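PDB 3FIJ: Lin1909 protein from Listeria innocua, which is of unknown function but belongs to a class I glutamine amidotransferase-like family and may hydrolyse gamma-glutamyl-gamma-aminobutyrate; it binds manganese in the crystal. Local coordinates for residues A[127-133]-A[178-184]; A[138-143]-A[195-201]; A[161-165]-A[201-205]. All blocks are in the same frame, centred on the assembly; numbering follows the deposited sequence.

Contact 1 (A[127-133]-A[178-184]); sequences GTLYQDI and HHQFIKK. With MN (manganese (II) ion), chain I.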
loop_
_atom_site.group_PDB
_atom_site.type_symbol
_atom_site.label_atom_id
_atom_site.label_comp_id
_atom_site.label_asym_id
_atom_site.label_seq_id
_atom_site.Cartn_x
_atom_site.Cartn_y
_atom_site.Cartn_z
ATOM N N GLY A 127 -1.890 36.822 -20.134
ATOM C CA GLY A 127 -0.498 36.395 -20.055
ATOM C C GLY A 127 -0.358 34.939 -20.446
ATOM O O GLY A 127 -1.336 34.317 -20.847
ATOM N N THR A 128 0.851 34.392 -20.357
ATOM C CA THR A 128 1.069 32.987 -20.697
ATOM C C THR A 128 1.926 32.330 -19.626
ATOM O O THR A 128 2.446 33.009 -18.738
ATOM C CB THR A 128 1.766 32.813 -22.077
ATOM O OG1 THR A 128 3.074 33.394 -22.039
ATOM C CG2 THR A 128 0.950 33.487 -23.175
ATOM N N LEU A 129 2.083 31.012 -19.718
ATOM C CA LEU A 129 2.871 30.269 -18.739
ATOM C C LEU A 129 3.789 29.243 -19.391
ATOM O O LEU A 129 3.552 28.823 -20.521
ATOM C CB LEU A 129 1.932 29.509 -17.801
ATOM C CG LEU A 129 0.724 30.218 -17.191
ATOM C CD1 LEU A 129 -0.164 29.191 -16.479
ATOM C CD2 LEU A 129 1.196 31.300 -16.239
ATOM N N TYR A 130 4.841 28.847 -18.682
ATOM C CA TYR A 130 5.709 27.783 -19.166
ATOM C C TYR A 130 4.971 26.563 -18.620
ATOM O O TYR A 130 4.624 26.539 -17.439
ATOM C CB TYR A 130 7.100 27.828 -18.526
ATOM C CG TYR A 130 8.035 28.871 -19.086
ATOM C CD1 TYR A 130 8.155 30.118 -18.481
ATOM C CD2 TYR A 130 8.812 28.608 -20.228
ATOM C CE1 TYR A 130 9.020 31.080 -18.987
ATOM C CE2 TYR A 130 9.680 29.567 -20.747
ATOM C CZ TYR A 130 9.777 30.799 -20.119
ATOM O OH TYR A 130 10.627 31.753 -20.612
ATOM N N GLN A 131 4.722 25.564 -19.457
ATOM C CA GLN A 131 4.010 24.369 -19.020
ATOM C C GLN A 131 4.788 23.471 -18.054
ATOM O O GLN A 131 4.181 22.720 -17.287
ATOM C CB GLN A 131 3.554 23.567 -20.240
ATOM C CG GLN A 131 2.395 24.215 -20.964
ATOM C CD GLN A 131 1.817 23.344 -22.057
ATOM O OE1 GLN A 131 1.751 22.114 -21.927
ATOM N NE2 GLN A 131 1.370 23.977 -23.138
ATOM N N ASP A 132 6.121 23.549 -18.088
ATOM C CA ASP A 132 6.965 22.750 -17.196
ATOM C C ASP A 132 8.333 23.404 -17.018
ATOM O O ASP A 132 8.797 24.142 -17.898
ATOM C CB ASP A 132 7.144 21.325 -17.737
ATOM C CG ASP A 132 7.977 20.440 -16.812
ATOM O OD1 ASP A 132 7.613 20.300 -15.624
ATOM O OD2 ASP A 132 8.993 19.874 -17.269
ATOM N N ILE A 133 8.968 23.126 -15.879
ATOM C CA ILE A 133 10.281 23.675 -15.550
ATOM C C ILE A 133 11.282 23.281 -16.629
ATOM O O ILE A 133 12.198 24.037 -16.942
ATOM C CB ILE A 133 10.783 23.160 -14.159
ATOM C CG1 ILE A 133 9.742 23.477 -13.076
ATOM C CG2 ILE A 133 12.100 23.835 -13.773
ATOM C CD1 ILE A 133 10.122 22.990 -11.646
ATOM N N HIS A 178 5.726 24.249 -7.121
ATOM C CA HIS A 178 5.184 24.386 -8.461
ATOM C C HIS A 178 6.149 23.931 -9.548
ATOM O O HIS A 178 7.363 23.865 -9.333
ATOM C CB HIS A 178 4.755 25.841 -8.696
ATOM C CG HIS A 178 5.869 26.839 -8.564
ATOM N ND1 HIS A 178 6.609 27.277 -9.643
ATOM C CD2 HIS A 178 6.375 27.468 -7.478
ATOM C CE1 HIS A 178 7.524 28.136 -9.224
ATOM N NE2 HIS A 178 7.406 28.271 -7.917
ATOM N N HIS A 179 5.592 23.580 -10.704
ATOM C CA HIS A 179 6.411 23.153 -11.824
ATOM C C HIS A 179 6.093 24.002 -13.056
ATOM O O HIS A 179 6.641 23.769 -14.136
ATOM C CB HIS A 179 6.228 21.652 -12.118
ATOM C CG HIS A 179 5.052 21.337 -12.990
ATOM N ND1 HIS A 179 3.751 21.442 -12.557
ATOM C CD2 HIS A 179 4.990 20.939 -14.284
ATOM C CE1 HIS A 179 2.932 21.126 -13.546
ATOM N NE2 HIS A 179 3.660 20.819 -14.604
ATOM N N GLN A 180 5.219 24.995 -12.890
ATOM C CA GLN A 180 4.881 25.894 -13.995
ATOM C C GLN A 180 5.257 27.319 -13.597
ATOM O O GLN A 180 5.369 27.624 -12.405
ATOM C CB GLN A 180 3.387 25.831 -14.328
ATOM C CG GLN A 180 2.880 24.464 -14.761
ATOM C CD GLN A 180 1.651 24.563 -15.649
ATOM O OE1 GLN A 180 0.756 25.366 -15.394
ATOM N NE2 GLN A 180 1.600 23.742 -16.690
ATOM N N PHE A 181 5.468 28.183 -14.587
ATOM C CA PHE A 181 5.836 29.577 -14.320
ATOM C C PHE A 181 5.180 30.560 -15.277
ATOM O O PHE A 181 4.753 30.198 -16.375
ATOM C CB PHE A 181 7.341 29.804 -14.473
ATOM C CG PHE A 181 8.196 28.819 -13.756
ATOM C CD1 PHE A 181 8.399 27.551 -14.277
ATOM C CD2 PHE A 181 8.825 29.169 -12.568
ATOM C CE1 PHE A 181 9.224 26.640 -13.633
ATOM C CE2 PHE A 181 9.655 28.270 -11.907
ATOM C CZ PHE A 181 9.857 26.999 -12.438
ATOM N N ILE A 182 5.123 31.819 -14.864
ATOM C CA ILE A 182 4.595 32.849 -15.735
ATOM C C ILE A 182 5.643 33.001 -16.843
ATOM O O ILE A 182 6.843 33.122 -16.567
ATOM C CB ILE A 182 4.463 34.211 -15.008
ATOM C CG1 ILE A 182 3.305 34.164 -14.007
ATOM C CG2 ILE A 182 4.278 35.337 -16.043
ATOM C CD1 ILE A 182 2.916 35.531 -13.430
ATOM N N LYS A 183 5.198 32.967 -18.092
ATOM C CA LYS A 183 6.110 33.130 -19.221
ATOM C C LYS A 183 5.949 34.585 -19.612
ATOM O O LYS A 183 6.767 35.432 -19.257
ATOM C CB LYS A 183 5.712 32.203 -20.380
ATOM C CG LYS A 183 6.734 32.144 -21.526
ATOM C CD LYS A 183 6.537 30.911 -22.424
ATOM C CE LYS A 183 5.229 30.981 -23.216
ATOM N NZ LYS A 183 4.807 29.663 -23.794
ATOM N N LYS A 184 4.874 34.874 -20.331
ATOM C CA LYS A 184 4.585 36.237 -20.735
ATOM C C LYS A 184 3.638 36.844 -19.693
ATOM O O LYS A 184 2.536 36.349 -19.470
ATOM C CB LYS A 184 3.938 36.252 -22.126
ATOM C CG LYS A 184 3.674 37.645 -22.682
ATOM C CD LYS A 184 4.963 38.464 -22.745
ATOM C CE LYS A 184 4.726 39.859 -23.323
ATOM N NZ LYS A 184 5.974 40.676 -23.297
HETATM MN MN MN I . 9.269 28.907 -6.654
HETATM O O HOH W 1 7.796 29.453 -5.023
#

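Contact 2 (A[138-143]-A[195-201]); sequences TKALQH and TADGMIE. With MN (manganese (II) ion), chain I.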
loop_
_atom_site.group_PDB
_atom_site.type_symbol
_atom_site.label_atom_id
_atom_site.label_comp_id
_atom_site.label_asym_id
_atom_site.label_seq_id
_atom_site.Cartn_x
_atom_site.Cartn_y
_atom_site.Cartn_z
ATOM N N THR A 138 16.648 28.705 -19.734
ATOM C CA THR A 138 17.813 28.579 -18.869
ATOM C C THR A 138 17.527 27.694 -17.656
ATOM O O THR A 138 16.407 27.673 -17.145
ATOM C CB THR A 138 18.267 29.958 -18.397
ATOM O OG1 THR A 138 19.452 29.828 -17.600
ATOM C CG2 THR A 138 17.156 30.620 -17.585
ATOM N N LYS A 139 18.542 26.962 -17.200
ATOM C CA LYS A 139 18.393 26.065 -16.055
ATOM C C LYS A 139 17.794 26.813 -14.864
ATOM O O LYS A 139 18.342 27.813 -14.393
ATOM C CB LYS A 139 19.750 25.472 -15.656
ATOM C CG LYS A 139 19.684 24.179 -14.833
ATOM C CD LYS A 139 19.043 23.041 -15.631
ATOM C CE LYS A 139 19.480 21.661 -15.137
ATOM N NZ LYS A 139 19.143 21.390 -13.710
ATOM N N ALA A 140 16.655 26.331 -14.388
ATOM C CA ALA A 140 16.005 26.965 -13.262
ATOM C C ALA A 140 16.371 26.250 -11.973
ATOM O O ALA A 140 16.832 25.106 -11.992
ATOM C CB ALA A 140 14.500 26.954 -13.456
ATOM N N LEU A 141 16.187 26.946 -10.858
ATOM C CA LEU A 141 16.450 26.370 -9.551
ATOM C C LEU A 141 15.314 25.403 -9.245
ATOM O O LEU A 141 14.369 25.295 -10.014
ATOM C CB LEU A 141 16.476 27.466 -8.491
ATOM C CG LEU A 141 17.637 28.449 -8.614
ATOM C CD1 LEU A 141 17.422 29.604 -7.649
ATOM C CD2 LEU A 141 18.952 27.710 -8.335
ATOM N N GLN A 142 15.401 24.697 -8.126
ATOM C CA GLN A 142 14.333 23.774 -7.777
ATOM C C GLN A 142 13.129 24.573 -7.314
ATOM O O GLN A 142 13.255 25.461 -6.464
ATOM C CB GLN A 142 14.748 22.837 -6.644
ATOM C CG GLN A 142 13.724 21.730 -6.416
ATOM C CD GLN A 142 14.135 20.754 -5.343
ATOM O OE1 GLN A 142 14.023 21.043 -4.146
ATOM N NE2 GLN A 142 14.623 19.595 -5.757
ATOM N N HIS A 143 11.962 24.265 -7.871
ATOM C CA HIS A 143 10.752 24.965 -7.465
ATOM C C HIS A 143 9.717 24.022 -6.868
ATOM O O HIS A 143 8.650 24.451 -6.430
ATOM C CB HIS A 143 10.196 25.778 -8.636
ATOM C CG HIS A 143 10.939 27.062 -8.857
ATOM N ND1 HIS A 143 10.617 28.230 -8.199
ATOM C CD2 HIS A 143 12.052 27.333 -9.581
ATOM C CE1 HIS A 143 11.498 29.166 -8.506
ATOM N NE2 HIS A 143 12.380 28.645 -9.342
ATOM N N THR A 195 13.450 34.720 -8.116
ATOM C CA THR A 195 14.478 33.896 -7.486
ATOM C C THR A 195 15.723 34.122 -8.346
ATOM O O THR A 195 15.613 34.554 -9.500
ATOM C CB THR A 195 14.129 32.397 -7.508
ATOM O OG1 THR A 195 13.380 32.110 -8.691
ATOM C CG2 THR A 195 13.345 31.995 -6.254
ATOM N N ALA A 196 16.892 33.815 -7.793
ATOM C CA ALA A 196 18.167 34.019 -8.488
ATOM C C ALA A 196 18.222 33.525 -9.933
ATOM O O ALA A 196 19.127 33.906 -10.690
ATOM C CB ALA A 196 19.304 33.391 -7.679
ATOM N N ASP A 197 17.271 32.677 -10.318
ATOM C CA ASP A 197 17.241 32.161 -11.678
ATOM C C ASP A 197 16.357 33.020 -12.580
ATOM O O ASP A 197 16.127 32.685 -13.741
ATOM C CB ASP A 197 16.757 30.709 -11.684
ATOM C CG ASP A 197 15.394 30.539 -11.032
ATOM O OD1 ASP A 197 14.845 31.540 -10.522
ATOM O OD2 ASP A 197 14.873 29.400 -11.029
ATOM N N GLY A 198 15.869 34.129 -12.037
ATOM C CA GLY A 198 15.022 35.027 -12.806
ATOM C C GLY A 198 13.532 34.701 -12.872
ATOM O O GLY A 198 12.751 35.511 -13.378
HETATM N N MSE A 199 13.116 33.539 -12.379
HETATM C CA MSE A 199 11.699 33.195 -12.431
HETATM C C MSE A 199 10.830 34.135 -11.579
HETATM O O MSE A 199 11.257 34.640 -10.544
HETATM C CB MSE A 199 11.505 31.735 -12.016
HETATM C CG MSE A 199 12.161 30.743 -12.965
HETATM SE SE MSE A 199 11.412 30.788 -14.793
HETATM C CE MSE A 199 12.714 31.947 -15.619
ATOM N N ILE A 200 9.607 34.371 -12.038
ATOM C CA ILE A 200 8.671 35.267 -11.368
ATOM C C ILE A 200 8.007 34.665 -10.135
ATOM O O ILE A 200 7.300 33.657 -10.226
ATOM C CB ILE A 200 7.583 35.721 -12.363
ATOM C CG1 ILE A 200 8.230 36.578 -13.450
ATOM C CG2 ILE A 200 6.490 36.490 -11.636
ATOM C CD1 ILE A 200 7.388 36.732 -14.699
ATOM N N GLU A 201 8.220 35.307 -8.991
ATOM C CA GLU A 201 7.676 34.843 -7.713
ATOM C C GLU A 201 6.556 35.711 -7.148
ATOM O O GLU A 201 5.753 35.243 -6.334
ATOM C CB GLU A 201 8.803 34.731 -6.681
ATOM C CG GLU A 201 9.749 33.544 -6.879
ATOM C CD GLU A 201 9.104 32.189 -6.575
ATOM O OE1 GLU A 201 8.370 32.071 -5.566
ATOM O OE2 GLU A 201 9.342 31.226 -7.337
HETATM MN MN MN I . 9.269 28.907 -6.654
HETATM O O HOH W 1 7.796 29.453 -5.023
#

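Contact 3 (A[161-165]-A[201-205]); sequences TSELA and EAVEG. With MN (manganese (II) ion), chain I.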
loop_
_atom_site.group_PDB
_atom_site.type_symbol
_atom_site.label_atom_id
_atom_site.label_comp_id
_atom_site.label_asym_id
_atom_site.label_seq_id
_atom_site.Cartn_x
_atom_site.Cartn_y
_atom_site.Cartn_z
ATOM N N THR A 161 10.301 49.142 -3.789
ATOM C CA THR A 161 9.165 50.049 -3.926
ATOM C C THR A 161 7.836 49.306 -3.971
ATOM O O THR A 161 6.781 49.931 -4.055
ATOM C CB THR A 161 9.254 50.846 -5.240
ATOM O OG1 THR A 161 9.500 49.931 -6.319
ATOM C CG2 THR A 161 10.368 51.883 -5.180
ATOM N N SER A 162 7.882 47.977 -3.916
ATOM C CA SER A 162 6.666 47.175 -4.011
ATOM C C SER A 162 5.851 46.982 -2.736
ATOM O O SER A 162 6.346 47.136 -1.617
ATOM C CB SER A 162 7.004 45.796 -4.569
ATOM O OG SER A 162 7.609 44.992 -3.573
ATOM N N GLU A 163 4.584 46.631 -2.933
ATOM C CA GLU A 163 3.671 46.363 -1.835
ATOM C C GLU A 163 4.298 45.226 -1.034
ATOM O O GLU A 163 4.322 45.258 0.196
ATOM C CB GLU A 163 2.317 45.919 -2.390
ATOM C CG GLU A 163 1.232 45.635 -1.354
ATOM C CD GLU A 163 0.573 46.900 -0.814
ATOM O OE1 GLU A 163 0.450 47.873 -1.584
ATOM O OE2 GLU A 163 0.164 46.911 0.370
ATOM N N LEU A 164 4.817 44.229 -1.747
ATOM C CA LEU A 164 5.439 43.070 -1.109
ATOM C C LEU A 164 6.493 43.518 -0.117
ATOM O O LEU A 164 6.568 42.998 1.004
ATOM C CB LEU A 164 6.089 42.157 -2.156
ATOM C CG LEU A 164 6.620 40.824 -1.624
ATOM C CD1 LEU A 164 5.462 40.026 -1.026
ATOM C CD2 LEU A 164 7.282 40.037 -2.749
ATOM N N ALA A 165 7.293 44.500 -0.532
ATOM C CA ALA A 165 8.366 45.040 0.299
ATOM C C ALA A 165 7.871 45.644 1.614
ATOM O O ALA A 165 8.659 45.869 2.529
ATOM C CB ALA A 165 9.179 46.075 -0.495
ATOM N N GLU A 201 8.220 35.307 -8.991
ATOM C CA GLU A 201 7.676 34.843 -7.713
ATOM C C GLU A 201 6.556 35.711 -7.148
ATOM O O GLU A 201 5.753 35.243 -6.334
ATOM C CB GLU A 201 8.803 34.731 -6.681
ATOM C CG GLU A 201 9.749 33.544 -6.879
ATOM C CD GLU A 201 9.104 32.189 -6.575
ATOM O OE1 GLU A 201 8.370 32.071 -5.566
ATOM O OE2 GLU A 201 9.342 31.226 -7.337
ATOM N N ALA A 202 6.497 36.967 -7.575
ATOM C CA ALA A 202 5.464 37.880 -7.098
ATOM C C ALA A 202 5.069 38.909 -8.157
ATOM O O ALA A 202 5.917 39.497 -8.839
ATOM C CB ALA A 202 5.937 38.588 -5.823
ATOM N N VAL A 203 3.771 39.141 -8.286
ATOM C CA VAL A 203 3.275 40.095 -9.258
ATOM C C VAL A 203 2.292 41.035 -8.580
ATOM O O VAL A 203 1.502 40.610 -7.737
ATOM C CB VAL A 203 2.541 39.375 -10.409
ATOM C CG1 VAL A 203 2.028 40.395 -11.436
ATOM C CG2 VAL A 203 3.469 38.359 -11.056
ATOM N N GLU A 204 2.353 42.315 -8.933
ATOM C CA GLU A 204 1.429 43.298 -8.384
ATOM C C GLU A 204 0.827 44.085 -9.537
ATOM O O GLU A 204 1.333 44.056 -10.656
ATOM C CB GLU A 204 2.150 44.219 -7.398
ATOM C CG GLU A 204 2.706 43.446 -6.204
ATOM C CD GLU A 204 3.466 44.299 -5.210
ATOM O OE1 GLU A 204 4.160 43.714 -4.349
ATOM O OE2 GLU A 204 3.371 45.544 -5.279
ATOM N N GLY A 205 -0.282 44.759 -9.279
ATOM C CA GLY A 205 -0.898 45.528 -10.338
ATOM C C GLY A 205 -0.508 46.987 -10.245
ATOM O O GLY A 205 0.123 47.419 -9.276
HETATM MN MN MN I . 9.269 28.907 -6.654
HETATM O O HOH W 1 7.796 29.453 -5.023
#

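Contact 1 (A[127-133]-A[178-184])
The Tyr130 ring carries the aliphatic chain of Lys183 over one face, in a CH-pi contact with Lys183 CG 3.7 Å from the ring centroid, while the carbonyl oxygens of Phe181 and Ile182 sit near the ring plane at its edge. Phe181 is met at its edge by Ile133, whose CG1 comes to 3.3 Å from Phe181 CE1; over one face of the same ring lies ND1 of His178, offset toward the rim. Lys183 CG stands anti to the backbone N (chi1 -171°), which lays the chain across the tyrosine before its amine reaches a salt bridge with Glu80. The Tyr130 hydroxyl bonds to Glu137. Beneath these side chains the backbones pair: Tyr130 N donates to Phe181 O at 2.7 Å, and the return bond from Phe181 N to Tyr130 O is weak. Gln180 reaches across with its amide, and Gln180 NE2 donates to Gln131 O at 2.8 Å. At the other end Thr128 grips the partner three times: its O takes Lys183 N, its N donates to Lys184 O at 2.7 Å, and its OG1 receives Lys184 N at 2.9 Å. His178 ND1 donates to Gln180 O (3.0 Å), which helps fix the ring whose NE2 binds manganese. The whole is a short two-stranded antiparallel ribbon, with a classic beta bulge where Lys183 and Lys184 face Thr128, whose segment 178-184 begins with a ligand of the manganese site.

Contact 2 (A[138-143]-A[195-201])
This contact is a polar bridge between two loops at the manganese site: segment 138-143, in the connection between strands 129-130 and 154-158, meets the type I beta turn Thr195 to Gly198 that leads into strand 200-205. An Asx turn overlaps its end: Asp197 OD1 accepts from Met199 N at 3.2 Å. The other carboxylate oxygen faces across the contact and is gripped twice. Leu141 N donates to Asp197 OD2 at 2.8 Å in a nearly straight bond (166°) on the anti side, somewhat out of the carboxylate plane. His143 NE2 donates to Asp197 OD2 on its syn lone pair, lying in the plane of the imidazole; ring and carboxylate are nearly coplanar, 10° apart. With CG of Asp197 held between backbone N and carbonyl carbon (chi1 56°), the carboxylate is turned toward both donors. Leu141 lays its CD1 against Ala196 CB at 4.2 Å, and Pro82 of the second subunit packs on the same leucine. Asp197 is thus a second-shell residue: it fixes the rotation of the His143 ring and would probably make ND1 a stronger donor to the metal. Thr195 OG1 also lies at the ring edge. His154, Ser176 and His178 supply further protein ligands. The two ligands from these segments close on the ion together, His143 ND1 at 2.2 Å and Glu201 OE2 at 2.4 Å from manganese.

Contact 3 (A[161-165]-A[201-205])
Glu204, on strand 200-205 of the mixed central sheet, presents its carboxylate to two successive backbone amides of segment 161-165, in the loop after strand 154-158, and each carboxylate oxygen accepts one N-H. Glu163 N donates to the syn lone pair of Glu204 OE2 at 2.9 Å, and Leu164 N donates to Glu204 OE1 at 2.7 Å, also from the syn side but 23° out of the carboxylate plane. Two N-H groups pointing at the carboxylate would probably stabilise its negative charge. Ser162, just before them, forms an ST motif: its OG accepts from Ala165 N at 3.1 Å and is also bonded to Glu159 O. Reaching there requires an extended side chain; Glu204 CG is anti to its carbonyl carbon (chi1 -62°) and the chain runs straight beyond it. Around this pair of bonds, Glu163 CB and Leu164 CB press against the carboxylate oxygens, and Ser162 CB lies 3.5 Å from Glu204 OE1. The second shell belongs to the same sheet. Thr192 OG1, on the neighbouring strand 189-195, bonds to Glu204 OE1 as a further partner, and backbone bonds tie Glu204 to Lys190 and Ala202 to Thr192. The contact thereby fastens the loop between strands 154-158 and 172-174 onto strand 200-205. Trp217 packs on Leu164 from outside the segments. Two residues back along the strand from Glu204, Ala202 adds the apolar part: Leu164 CD2 rests on Ala202 CB at 3.7 Å.

Contacts 1 and 2 lie side by side, their centres about 11 Å apart, whereas contact 3 is about 18 Å from contact 1 and about 17 Å from contact 2. The first segments of all three come before any of the second ones, so the connections cross along the chain. Contacts 2 and 3 share strand 200-205 of the mixed sheet and meet at Glu201; contact 1 uses the separate two-stranded ribbon, packed on that strand through Ile182 against Ile200 and Val203. His178 of contact 1 joins His143 and Glu201 of contact 2 at the manganese, and His178 N is probably hydrogen-bonded to His143 O. The metal thus draws together the ribbon, a loop and the sheet.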